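Predicted sugar phosphatases of the HAD superfamily (Cytophaga hutchinsonii, PDB 2HX1) probably hydrolyses phosphate monoesters, possibly sugar phosphates, as a magnesium-dependent phosphatase of the HAD superfamily. Local coordinates at the interface of chains A and B. Numbering follows the deposited sequence. Chains: chain A/B, Predicted sugar phosphatases of the HAD superfamily.

The interface of chains A and B. Residues chain A 207-208, 211, 245; chain B 207-208, 211, 215.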
loop_
_atom_site.group_PDB
_atom_site.type_symbol
_atom_site.label_atom_id
_atom_site.label_comp_id
_atom_site.label_asym_id
_atom_site.label_seq_id
_atom_site.Cartn_x
_atom_site.Cartn_y
_atom_site.Cartn_z
ATOM N N SER A 207 21.965 -7.321 -3.199
ATOM C CA SER A 207 23.419 -7.214 -3.212
ATOM C C SER A 207 24.146 -8.406 -3.838
ATOM O O SER A 207 25.395 -8.428 -3.825
ATOM C CB SER A 207 23.917 -7.030 -1.791
ATOM O OG SER A 207 23.749 -8.221 -1.048
ATOM N N GLN A 208 23.403 -9.385 -4.382
ATOM C CA GLN A 208 24.045 -10.582 -4.949
ATOM C C GLN A 208 24.947 -10.260 -6.108
ATOM O O GLN A 208 26.035 -10.808 -6.200
ATOM C CB GLN A 208 23.042 -11.685 -5.358
ATOM C CG GLN A 208 22.286 -12.326 -4.166
ATOM C CD GLN A 208 21.638 -13.681 -4.503
ATOM O OE1 GLN A 208 22.335 -14.665 -4.715
ATOM N NE2 GLN A 208 20.299 -13.727 -4.541
HETATM N N MSE A 211 28.073 -8.592 -4.932
HETATM C CA MSE A 211 28.941 -9.548 -4.265
HETATM C C MSE A 211 29.735 -10.411 -5.274
HETATM O O MSE A 211 30.892 -10.763 -5.054
HETATM C CB MSE A 211 28.097 -10.419 -3.332
HETATM C CG MSE A 211 28.911 -11.387 -2.505
HETATM SE SE MSE A 211 30.422 -10.571 -1.447
HETATM C CE MSE A 211 29.553 -10.006 0.290
ATOM N N PHE A 245 25.256 -2.066 0.582
ATOM C CA PHE A 245 26.344 -3.021 0.417
ATOM C C PHE A 245 27.691 -2.455 0.838
ATOM O O PHE A 245 28.642 -3.205 0.953
ATOM C CB PHE A 245 26.450 -3.469 -1.034
ATOM C CG PHE A 245 27.358 -4.637 -1.239
ATOM C CD1 PHE A 245 27.035 -5.878 -0.697
ATOM C CD2 PHE A 245 28.512 -4.526 -1.970
ATOM C CE1 PHE A 245 27.868 -6.966 -0.873
ATOM C CE2 PHE A 245 29.367 -5.626 -2.153
ATOM C CZ PHE A 245 29.035 -6.846 -1.620
ATOM N N SER B 207 20.502 -10.818 1.529
ATOM C CA SER B 207 21.550 -11.845 1.485
ATOM C C SER B 207 22.789 -11.491 2.305
ATOM O O SER B 207 23.659 -12.332 2.489
ATOM C CB SER B 207 21.990 -12.108 0.033
ATOM O OG SER B 207 22.680 -10.997 -0.545
ATOM N N GLN B 208 22.892 -10.241 2.780
ATOM C CA GLN B 208 24.130 -9.784 3.422
ATOM C C GLN B 208 24.637 -10.653 4.562
ATOM O O GLN B 208 25.813 -10.973 4.590
ATOM C CB GLN B 208 24.021 -8.333 3.901
ATOM C CG GLN B 208 23.669 -7.329 2.787
ATOM C CD GLN B 208 23.857 -5.878 3.222
ATOM O OE1 GLN B 208 22.893 -5.178 3.610
ATOM N NE2 GLN B 208 25.098 -5.441 3.206
HETATM N N MSE B 211 25.848 -13.999 3.268
HETATM C CA MSE B 211 27.150 -13.877 2.599
HETATM C C MSE B 211 28.294 -13.864 3.615
HETATM O O MSE B 211 29.380 -14.438 3.395
HETATM C CB MSE B 211 27.230 -12.588 1.769
HETATM C CG MSE B 211 26.304 -12.555 0.577
HETATM SE SE MSE B 211 26.042 -10.769 -0.226
HETATM C CE MSE B 211 25.338 -11.410 -1.774
ATOM N N ASP B 215 31.143 -16.597 3.752
ATOM C CA ASP B 215 32.543 -16.156 3.605
ATOM C C ASP B 215 33.417 -16.769 4.679
ATOM O O ASP B 215 34.519 -17.260 4.399
ATOM C CB ASP B 215 32.679 -14.618 3.697
ATOM C CG ASP B 215 32.504 -13.934 2.364
ATOM O OD1 ASP B 215 32.573 -14.633 1.331
ATOM O OD2 ASP B 215 32.313 -12.695 2.347
#
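The side-chain amide of B:Gln208 reaches towards the backbone of A:Phe245, its NE2 lying 3.9 Å from the CA of A:Phe245, a van der Waals contact; glutamine is probably suited by its length. The phenyl ring turns its edge to its own chain's A:Met211, whose selenium lies in the ring plane, 4.0 Å from CZ of A:Phe245. Flat and apolar, the phenyl probably offers the selenium an edge to pack on, backing A:Met211 from within its subunit.

The two Met211 residues, both selenomethionine, form the apolar heart of the patch and lie alongside one another, pointing opposite ways. Their conformations differ despite the overall two-fold symmetry. In A:Met211, CG is anti to the backbone N (chi1 -176°) and the chain then bends twice, bringing its CE methyl 3.6 Å from SE of B:Met211. B:Met211 instead stays extended beyond CG. Its CE packs tightly, 3.3 Å from CB of A:Met211. The same methyl lies 3.5 Å from CA of A:Gln208, whose side chain B:Met211 crosses at about a right angle. Methionine, here in its selenium form, is long, unbranched and flexible, which probably lets it fit its own copy in two shapes.

Beside them the hydroxyls of A:Ser207 and B:Ser207 meet at 3.0 Å between their OG atoms, a hydrogen bond in which either may donate. Serine is small, which probably lets the two helix starts come close, and its hydroxyl can be both donor and acceptor. SE of B:Met211 also touches OG of A:Ser207, at 3.5 Å.

By pairing equivalent helices that begin at Gln208, this patch contributes to a two-fold subunit contact, which may belong to a biological oligomer, although the structure alone does not show this.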